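Local atomic coordinates of polyketide biosynthesis 3-hydroxy-3-methylglutaryl-ACP synthase PksG (Bacillus subtilis, PDB entry 4YXQ), a protein that catalyses the aldol condensation of an acetyl group on an acyl-carrier protein with a beta-ketothioester polyketide intermediate, a step in making the antibiotic bacillaene. Residues 81-86 against 143-148; 50-55 against 92-97; 13-18 against 44-49; 171-176 against 298-303. All coordinates share one frame; numbering follows the deposited sequence.

Contact 1 of 4, residues 81-86 against 143-148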
# COMPACT_ATOMS: atom_id res chain seq x y z
N SER A 81 -1.80 7.03 1.72
CA SER A 81 -2.16 7.63 2.99
C SER A 81 -1.37 7.03 4.16
O SER A 81 -0.76 5.97 4.04
CB SER A 81 -3.65 7.44 3.21
OG SER A 81 -4.14 8.20 4.28
N GLU A 82 -1.38 7.77 5.26
CA GLU A 82 -0.99 7.28 6.56
C GLU A 82 -2.09 7.64 7.52
O GLU A 82 -1.88 7.66 8.73
CB GLU A 82 0.33 7.90 7.01
CG GLU A 82 0.49 9.41 6.79
CD GLU A 82 1.91 9.87 7.04
OE1 GLU A 82 2.66 10.14 6.04
OE2 GLU A 82 2.30 9.89 8.23
N SER A 83 -3.28 7.84 6.99
CA SER A 83 -4.46 8.17 7.79
C SER A 83 -5.53 7.10 7.55
O SER A 83 -6.71 7.41 7.52
CB SER A 83 -4.98 9.53 7.36
OG SER A 83 -3.90 10.45 7.31
N GLY A 84 -5.10 5.85 7.44
CA GLY A 84 -5.99 4.72 7.20
C GLY A 84 -7.11 4.59 8.22
O GLY A 84 -6.94 4.94 9.39
N ILE A 85 -8.25 4.06 7.76
CA ILE A 85 -9.46 3.92 8.58
C ILE A 85 -9.74 2.48 8.99
O ILE A 85 -10.69 2.20 9.68
CB ILE A 85 -10.67 4.48 7.84
CG1 ILE A 85 -10.78 3.85 6.44
CG2 ILE A 85 -10.54 5.99 7.70
CD1 ILE A 85 -12.09 4.14 5.74
N ASP A 86 -8.91 1.56 8.54
CA ASP A 86 -9.14 0.16 8.72
C ASP A 86 -7.80 -0.51 8.41
O ASP A 86 -7.00 -0.01 7.58
CB ASP A 86 -10.21 -0.32 7.71
CG ASP A 86 -10.83 -1.65 8.10
OD1 ASP A 86 -10.27 -2.72 7.73
OD2 ASP A 86 -11.91 -1.62 8.75
N SER A 143 -3.97 11.15 0.13
CA SER A 143 -4.92 11.80 1.01
C SER A 143 -4.52 11.61 2.46
O SER A 143 -4.42 10.48 2.94
CB SER A 143 -6.30 11.24 0.75
OG SER A 143 -7.32 12.03 1.33
N ASP A 144 -4.30 12.71 3.17
CA ASP A 144 -3.95 12.63 4.59
C ASP A 144 -4.61 13.73 5.40
O ASP A 144 -4.85 14.82 4.89
CB ASP A 144 -2.43 12.67 4.75
CG ASP A 144 -1.78 11.30 4.53
OD1 ASP A 144 -2.13 10.37 5.33
OD2 ASP A 144 -0.92 11.17 3.60
N ILE A 145 -4.91 13.44 6.66
CA ILE A 145 -5.46 14.44 7.56
C ILE A 145 -4.75 14.30 8.90
O ILE A 145 -4.16 13.27 9.19
CB ILE A 145 -6.98 14.32 7.76
CG1 ILE A 145 -7.30 13.07 8.58
CG2 ILE A 145 -7.69 14.21 6.43
CD1 ILE A 145 -8.78 12.84 8.80
N SER A 146 -4.79 15.35 9.69
CA SER A 146 -4.20 15.35 11.02
C SER A 146 -5.33 15.58 12.00
O SER A 146 -5.91 16.66 12.03
CB SER A 146 -3.14 16.46 11.14
OG SER A 146 -2.24 16.46 10.05
N ARG A 147 -5.67 14.56 12.78
CA ARG A 147 -6.55 14.74 13.93
C ARG A 147 -5.74 14.74 15.23
O ARG A 147 -4.56 14.34 15.23
CB ARG A 147 -7.62 13.65 13.95
CG ARG A 147 -8.60 13.76 12.78
CD ARG A 147 -10.05 13.49 13.16
NE ARG A 147 -10.72 12.78 12.06
CZ ARG A 147 -11.53 13.31 11.15
NH1 ARG A 147 -11.83 14.60 11.14
NH2 ARG A 147 -12.05 12.53 10.23
N PHE A 148 -6.38 15.17 16.32
CA PHE A 148 -5.76 15.16 17.65
C PHE A 148 -6.74 14.77 18.76
O PHE A 148 -6.66 13.67 19.31
CB PHE A 148 -5.13 16.51 17.94
CG PHE A 148 -4.15 16.96 16.88
CD1 PHE A 148 -2.82 16.53 16.90
CD2 PHE A 148 -4.56 17.79 15.85
CE1 PHE A 148 -1.92 16.93 15.93
CE2 PHE A 148 -3.67 18.20 14.87
CZ PHE A 148 -2.35 17.76 14.90

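Contact 2 of 4, residues 50-55 against 92-97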
# COMPACT_ATOMS: atom_id res chain seq x y z
N ASP A 50 -13.14 13.08 6.11
CA ASP A 50 -12.13 12.06 6.33
C ASP A 50 -11.28 11.88 5.06
O ASP A 50 -11.43 12.65 4.11
CB ASP A 50 -12.82 10.78 6.81
CG ASP A 50 -13.57 10.06 5.72
OD1 ASP A 50 -13.60 10.56 4.56
OD2 ASP A 50 -14.13 8.99 6.05
N PRO A 51 -10.35 10.90 5.04
CA PRO A 51 -9.53 10.82 3.83
C PRO A 51 -10.27 10.44 2.57
O PRO A 51 -9.80 10.68 1.47
CB PRO A 51 -8.46 9.77 4.21
CG PRO A 51 -8.33 9.92 5.69
CD PRO A 51 -9.73 10.18 6.15
N VAL A 52 -11.43 9.83 2.71
CA VAL A 52 -12.26 9.53 1.56
C VAL A 52 -12.84 10.83 1.03
O VAL A 52 -12.84 11.06 -0.16
CB VAL A 52 -13.42 8.60 1.94
CG1 VAL A 52 -14.32 8.39 0.73
CG2 VAL A 52 -12.90 7.29 2.51
N THR A 53 -13.40 11.62 1.93
CA THR A 53 -13.95 12.95 1.62
C THR A 53 -12.94 13.79 0.86
O THR A 53 -13.22 14.31 -0.21
CB THR A 53 -14.35 13.62 2.94
OG1 THR A 53 -15.68 13.22 3.25
CG2 THR A 53 -14.28 15.12 2.91
N PHE A 54 -11.76 13.90 1.45
CA PHE A 54 -10.71 14.68 0.83
C PHE A 54 -10.30 14.10 -0.53
O PHE A 54 -10.14 14.84 -1.50
CB PHE A 54 -9.52 14.79 1.76
CG PHE A 54 -9.64 15.90 2.76
CD1 PHE A 54 -8.86 17.04 2.64
CD2 PHE A 54 -10.49 15.78 3.84
CE1 PHE A 54 -8.94 18.05 3.56
CE2 PHE A 54 -10.58 16.80 4.76
CZ PHE A 54 -9.81 17.94 4.62
N GLY A 55 -10.19 12.77 -0.61
CA GLY A 55 -9.76 12.16 -1.86
C GLY A 55 -10.79 12.36 -2.96
O GLY A 55 -10.45 12.69 -4.10
N SER A 92 -9.53 3.18 -1.07
CA SER A 92 -9.91 3.11 -2.49
C SER A 92 -11.31 2.51 -2.74
O SER A 92 -11.95 2.89 -3.71
CB SER A 92 -8.91 2.30 -3.31
OG SER A 92 -7.59 2.64 -3.05
N THR A 93 -11.79 1.59 -1.89
CA THR A 93 -13.13 1.03 -2.05
C THR A 93 -14.19 2.15 -2.02
O THR A 93 -14.98 2.28 -2.95
CB THR A 93 -13.46 -0.02 -0.99
OG1 THR A 93 -13.33 0.54 0.32
CG2 THR A 93 -12.53 -1.18 -1.09
N TYR A 94 -14.21 2.95 -0.95
CA TYR A 94 -15.18 4.02 -0.84
C TYR A 94 -14.99 5.06 -1.94
O TYR A 94 -15.95 5.54 -2.52
CB TYR A 94 -15.05 4.72 0.48
CG TYR A 94 -15.50 3.93 1.66
CD1 TYR A 94 -16.83 3.66 1.85
CD2 TYR A 94 -14.59 3.48 2.61
CE1 TYR A 94 -17.27 2.92 2.94
CE2 TYR A 94 -15.03 2.77 3.72
CZ TYR A 94 -16.37 2.50 3.88
OH TYR A 94 -16.81 1.80 4.97
N ILE A 95 -13.74 5.38 -2.25
CA ILE A 95 -13.49 6.40 -3.24
C ILE A 95 -13.98 5.97 -4.61
O ILE A 95 -14.57 6.77 -5.35
CB ILE A 95 -11.99 6.79 -3.28
CG1 ILE A 95 -11.65 7.53 -1.99
CG2 ILE A 95 -11.67 7.63 -4.52
CD1 ILE A 95 -10.17 7.70 -1.75
N HIS A 96 -13.76 4.70 -4.92
CA HIS A 96 -14.21 4.07 -6.17
C HIS A 96 -15.72 4.20 -6.32
O HIS A 96 -16.22 4.53 -7.40
CB HIS A 96 -13.79 2.57 -6.20
CG HIS A 96 -14.27 1.83 -7.42
ND1 HIS A 96 -15.57 1.39 -7.57
CD2 HIS A 96 -13.61 1.44 -8.54
CE1 HIS A 96 -15.70 0.80 -8.74
NE2 HIS A 96 -14.52 0.80 -9.34
N GLU A 97 -16.43 4.00 -5.24
CA GLU A 97 -17.90 4.10 -5.21
C GLU A 97 -18.42 5.51 -5.53
O GLU A 97 -19.25 5.70 -6.45
CB GLU A 97 -18.41 3.63 -3.83
CG GLU A 97 -19.92 3.69 -3.59
CD GLU A 97 -20.68 2.69 -4.43
OE1 GLU A 97 -21.93 2.77 -4.45
OE2 GLU A 97 -20.04 1.81 -5.06

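Contact 3 of 4, residues 13-18 against 44-49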
# COMPACT_ATOMS: atom_id res chain seq x y z
N GLY A 13 -7.95 21.22 -0.67
CA GLY A 13 -7.17 21.82 0.38
C GLY A 13 -8.06 22.13 1.55
O GLY A 13 -7.75 23.02 2.34
N GLY A 14 -9.15 21.37 1.69
CA GLY A 14 -10.01 21.48 2.86
C GLY A 14 -11.22 22.35 2.60
O GLY A 14 -11.30 23.04 1.60
N THR A 15 -12.16 22.24 3.52
CA THR A 15 -13.34 23.06 3.58
C THR A 15 -13.02 24.26 4.47
O THR A 15 -13.48 25.37 4.24
CB THR A 15 -14.47 22.26 4.23
OG1 THR A 15 -14.81 21.14 3.41
CG2 THR A 15 -15.71 23.11 4.44
N ALA A 16 -12.19 24.04 5.48
CA ALA A 16 -11.88 25.04 6.49
C ALA A 16 -10.41 25.02 6.80
O ALA A 16 -9.74 24.01 6.65
CB ALA A 16 -12.66 24.76 7.76
N TYR A 17 -9.92 26.18 7.26
CA TYR A 17 -8.52 26.41 7.56
C TYR A 17 -8.40 27.43 8.66
O TYR A 17 -9.35 28.15 8.95
CB TYR A 17 -7.79 26.96 6.33
CG TYR A 17 -8.09 28.41 6.00
CD1 TYR A 17 -7.25 29.41 6.41
CD2 TYR A 17 -9.20 28.77 5.24
CE1 TYR A 17 -7.51 30.73 6.10
CE2 TYR A 17 -9.48 30.07 4.93
CZ TYR A 17 -8.61 31.05 5.36
OH TYR A 17 -8.90 32.37 5.07
N LEU A 18 -7.24 27.50 9.28
CA LEU A 18 -6.98 28.55 10.24
C LEU A 18 -5.62 29.16 10.02
O LEU A 18 -4.80 28.65 9.24
CB LEU A 18 -7.13 28.05 11.68
CG LEU A 18 -6.29 26.86 12.14
CD1 LEU A 18 -4.87 27.28 12.52
CD2 LEU A 18 -6.97 26.18 13.32
N VAL A 44 -7.79 22.19 8.00
CA VAL A 44 -8.24 21.38 9.12
C VAL A 44 -9.44 20.54 8.69
O VAL A 44 -10.50 21.08 8.34
CB VAL A 44 -8.71 22.27 10.27
CG1 VAL A 44 -9.01 21.45 11.52
CG2 VAL A 44 -7.68 23.33 10.57
N ALA A 45 -9.32 19.23 8.81
CA ALA A 45 -10.44 18.38 8.54
C ALA A 45 -11.51 18.58 9.61
O ALA A 45 -11.23 18.47 10.80
CB ALA A 45 -10.00 16.93 8.48
N LEU A 46 -12.74 18.83 9.18
CA LEU A 46 -13.88 18.82 10.06
C LEU A 46 -14.23 17.36 10.45
O LEU A 46 -13.81 16.42 9.78
CB LEU A 46 -15.10 19.46 9.39
CG LEU A 46 -15.28 20.97 9.23
CD1 LEU A 46 -14.93 21.74 10.49
CD2 LEU A 46 -14.47 21.50 8.08
N PRO A 47 -15.02 17.16 11.51
CA PRO A 47 -15.34 15.80 11.90
C PRO A 47 -16.21 15.08 10.88
O PRO A 47 -16.20 13.85 10.82
CB PRO A 47 -16.13 15.99 13.20
CG PRO A 47 -15.68 17.32 13.70
CD PRO A 47 -15.51 18.16 12.47
N TYR A 48 -16.96 15.84 10.09
CA TYR A 48 -17.71 15.25 8.98
C TYR A 48 -16.85 15.14 7.69
O TYR A 48 -17.40 15.08 6.59
CB TYR A 48 -19.02 16.00 8.72
CG TYR A 48 -18.96 17.52 8.74
CD1 TYR A 48 -19.31 18.24 9.88
CD2 TYR A 48 -18.56 18.24 7.61
CE1 TYR A 48 -19.25 19.62 9.90
CE2 TYR A 48 -18.49 19.62 7.63
CZ TYR A 48 -18.85 20.30 8.77
OH TYR A 48 -18.81 21.67 8.77
N GLU A 49 -15.53 15.07 7.85
CA GLU A 49 -14.64 14.90 6.73
C GLU A 49 -13.64 13.80 7.10
O GLU A 49 -13.31 13.64 8.24
CB GLU A 49 -13.87 16.21 6.45
CG GLU A 49 -14.69 17.36 5.90
CD GLU A 49 -13.80 18.53 5.44
OE1 GLU A 49 -13.80 18.87 4.22
OE2 GLU A 49 -13.09 19.10 6.29
O HOH W 1 -11.57 21.22 5.94

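Contact 4 of 4, residues 171-176 against 298-303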
# COMPACT_ATOMS: atom_id res chain seq x y z
N GLY A 171 -5.24 17.57 3.51
CA GLY A 171 -5.35 17.84 2.09
C GLY A 171 -5.23 16.58 1.28
O GLY A 171 -4.80 15.53 1.78
N ALA A 172 -5.63 16.67 0.02
CA ALA A 172 -5.45 15.57 -0.90
C ALA A 172 -5.14 16.07 -2.29
O ALA A 172 -5.58 17.14 -2.70
CB ALA A 172 -6.70 14.69 -0.92
N VAL A 173 -4.36 15.28 -3.01
CA VAL A 173 -4.06 15.58 -4.37
C VAL A 173 -4.31 14.32 -5.19
O VAL A 173 -3.82 13.27 -4.84
CB VAL A 173 -2.62 16.00 -4.54
CG1 VAL A 173 -2.32 16.27 -6.01
CG2 VAL A 173 -2.33 17.23 -3.70
N ALA A 174 -5.11 14.47 -6.24
CA ALA A 174 -5.51 13.40 -7.13
C ALA A 174 -4.79 13.57 -8.42
O ALA A 174 -4.69 14.70 -8.93
CB ALA A 174 -7.01 13.47 -7.40
N VAL A 175 -4.30 12.47 -8.96
CA VAL A 175 -3.42 12.53 -10.08
C VAL A 175 -3.86 11.51 -11.07
O VAL A 175 -3.80 10.34 -10.80
CB VAL A 175 -1.99 12.17 -9.65
CG1 VAL A 175 -1.04 12.30 -10.84
CG2 VAL A 175 -1.53 13.08 -8.53
N LEU A 176 -4.30 11.95 -12.23
CA LEU A 176 -4.72 11.03 -13.30
C LEU A 176 -3.51 10.79 -14.16
O LEU A 176 -2.91 11.74 -14.64
CB LEU A 176 -5.81 11.65 -14.15
CG LEU A 176 -6.38 10.81 -15.28
CD1 LEU A 176 -7.25 9.70 -14.75
CD2 LEU A 176 -7.20 11.70 -16.21
N MET A 298 1.55 15.67 4.22
CA MET A 298 2.17 14.37 4.30
C MET A 298 2.39 13.75 2.92
O MET A 298 3.17 14.27 2.13
CB MET A 298 1.37 13.54 5.29
CG MET A 298 1.52 14.10 6.71
SD MET A 298 0.03 13.95 7.73
CE MET A 298 -0.94 15.36 7.17
N GLY A 299 1.72 12.64 2.63
CA GLY A 299 1.95 11.90 1.42
C GLY A 299 1.56 12.65 0.16
O GLY A 299 1.92 12.23 -0.97
N ALA A 300 0.82 13.73 0.33
CA ALA A 300 0.40 14.55 -0.77
C ALA A 300 1.30 15.81 -0.95
O ALA A 300 1.17 16.52 -1.94
CB ALA A 300 -1.05 14.95 -0.56
N ALA A 301 2.20 16.04 -0.01
CA ALA A 301 2.97 17.28 0.04
C ALA A 301 3.78 17.50 -1.22
O ALA A 301 3.80 18.58 -1.72
CB ALA A 301 3.87 17.32 1.26
N LEU A 302 4.45 16.49 -1.74
CA LEU A 302 5.24 16.68 -2.93
C LEU A 302 4.35 16.96 -4.13
O LEU A 302 4.63 17.84 -4.94
CB LEU A 302 6.14 15.48 -3.18
CG LEU A 302 6.82 15.47 -4.56
CD1 LEU A 302 7.79 16.64 -4.68
CD2 LEU A 302 7.52 14.15 -4.77
N PHE A 303 3.29 16.21 -4.28
CA PHE A 303 2.36 16.48 -5.38
C PHE A 303 1.80 17.90 -5.27
O PHE A 303 1.62 18.56 -6.29
CB PHE A 303 1.17 15.51 -5.37
CG PHE A 303 1.53 14.07 -5.64
CD1 PHE A 303 2.74 13.73 -6.21
CD2 PHE A 303 0.61 13.07 -5.36
CE1 PHE A 303 3.04 12.41 -6.46
CE2 PHE A 303 0.90 11.76 -5.60
CZ PHE A 303 2.12 11.42 -6.16

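Contact 1 of 4, residues 81-86 against 143-148
The active-site loop following strand 74-80, which carries Glu82, a catalytic proton donor/acceptor by similarity, is fastened through Ser81, Glu82 and Ser83 to the end of strand 137-144 at Asp144. One carboxylate oxygen, Asp144 OD1, does most of the work. The backbone N of Glu82 points almost straight at it, Glu82 N to Asp144 OD1 being 2.7 Å with an N-H...O angle of 171°; OD1 receives it on its syn lone pair, the side of OD2. Ser83 OG donates to the anti lone pair of Asp144 OD1, at 2.7 Å, and in turn accepts from Ile145 N at 3.2 Å. With chi1 at -48° the Ser83 OG lies beside its own backbone N, where it meets both groups. Ser81 does two jobs: its OG donates to Ser143 O at 2.7 Å, nearly along the C=O axis, and accepts from Ser83 N at 2.9 Å in an ST turn. The Glu82 side chain passes Asp144 with its CG 3.1 Å from Asp144 OD1, and the two carboxylate planes stand 87° apart. Beyond CG the chain runs extended to a salt bridge with Arg203, its side chain touching Cys114. Asp144 OD2 takes a hydrogen bond from Gly299 N. With donors on both its oxygens, Asp144 is probably held as the anion, and this second-shell carboxylate fixes the backbone from which Glu82 reaches the catalytic centre.

Contact 2 of 4, residues 50-55 against 92-97
Pro51 O, in the first turn of helix 51-64, is gripped by two donors, the backbone N of Gly55 at 3.0 Å and the hydroxyl of Ser143, while the CD1 methyl of Ile95 on the partner helix lies 4.4 Å from it, a loose contact. The motif is a pair of helices crossing at -42°, their axes 9.4 Å apart at the closest point, and no hydrogen bond passes between the two segments. Val52 is the side chain that fills the crossing. Its CG1, placed trans to the backbone N (chi1 176°), meets Tyr94 CB at 3.8 Å and Ile95 CG1 at 3.9 Å. The other branch, CG2, also rests near Tyr94 CB and approaches the ring obliquely at CD2. Val52 and Ile95 run antiparallel alongside each other, and the tip of Ile95 reaches Gly55, whose lack of a side chain lets CD1 settle near the backbone. Both helices also touch strand 137-144 of the large sheet, Ile95 through Ile141 and Phe54 through Ser143. The Tyr94 ring leads away from helix 51-64 to Tyr416, which it meets edge-to-face, and its OH bonds to Arg414 N. Helix 51-64 starts at Asp50, an N-cap residue whose OD2 forms a salt bridge with Arg414. The cap itself is made by Asp50 OD1, which accepts from Thr53 N at 2.8 Å and 175°, with a weaker, strongly bent bond from Val52 N at 2.9 Å.

Contact 3 of 4, residues 13-18 against 44-49
Thr15 meets the turn before helix 51-64 with every atom of its side chain. Its CB lies 3.9 Å from Leu46 CD2, the methyl CG2 reaches the same CD2 a little farther off, and the hydroxyl OG1 donates to Glu49 OE1 at 2.6 Å. A chi1 of -64° sets Thr15 OG1 beside the backbone N and sends CG2 anti to that N. The hydroxyl comes from above the carboxylate, 53° out of its plane. The other oxygen, Glu49 OE2, offers its anti lone pair to Leu46 N at 2.9 Å, bracing the type I turn of residues 46-49. One water links the two segments: it accepts from Thr15 N at 2.7 Å and sits within bonding distance of Glu49 OE2 and Val44 O. Further along, Val44 N bonds to Ala16 O at 3.0 Å. The apolar part is small, with Leu46 CD2 against Ala16 CB at 3.7 Å and Val44 CG2 against Leu18 CD2 at 4.0 Å. Strand 16-19 is the middle strand of a three-stranded sheet, between strands 41-44 and 360-361. Helix 364-373 packs on Leu18, Val44 and Leu46, while strand 403-410 touches Thr15 and Glu49.

Contact 4 of 4, residues 171-176 against 298-303
The extended backbone of strand 171-178 passes the 3-10 turn at 299-300 that leads into helix 301-312, Val173 CA and Ala300 CA lying 5.8 Å apart, and the two segments exchange no hydrogen bonds. Val173, Val175, Ala300 and Phe303 make this purely apolar joint. Val173 divides its branches: CG1, trans to the backbone N (chi1 178°), packs on Phe303 CB at 3.6 Å, while CG2 turns to Ala300 CB at 4.1 Å and lies near that residue's carbonyl oxygen. Two residues on, Val175 CG2 reaches the Phe303 ring, 3.8 Å from CD2. This off-centre CH-pi contact puts Val175 CG2 4.3 Å from the ring centroid, 28° from the normal. Phe303 serves both valines, CB against Val173 and the ring, met obliquely, against Val175. Strand 171-178 lies between strands 137-144 and 5-12 in the large sheet. Helix 301-312 and the turn before it cover the face bearing Val173 and Val175, with Phe303 also on Met9 and Ala300 on Ala142. Ala172 and Ala174 project from the opposite face onto helix 51-64, consistent with one sheet and its flanking helix layers in the alpha-beta-alpha-beta-alpha thiolase fold.

Overall arrangement
Contact 1 lies at the catalytic centre: the Glu82 side chain is about 3 Å from that of Cys114 and about 7 Å from that of His250, active-site residues by similarity. Contact 4, centred 13 Å away, joins it through the sheet, Asp144 O lying 3.1 Å from Gly171 N, and Asp144 OD2 bonds Gly299 N at 3.2 Å. The Ala300 side chain is about 8 Å from those of Cys114 and His250. Contacts 1 and 2 alternate along the chain, and both touch the second subunit. Contact 3 is away from the annotated sites, yet Arg147 of contact 1 reaches it, NH2 to Glu49 O at 2.6 Å. Phe54 ties contacts 2, 3 and 4 by packing on Gly14, Ala45 and Ala172.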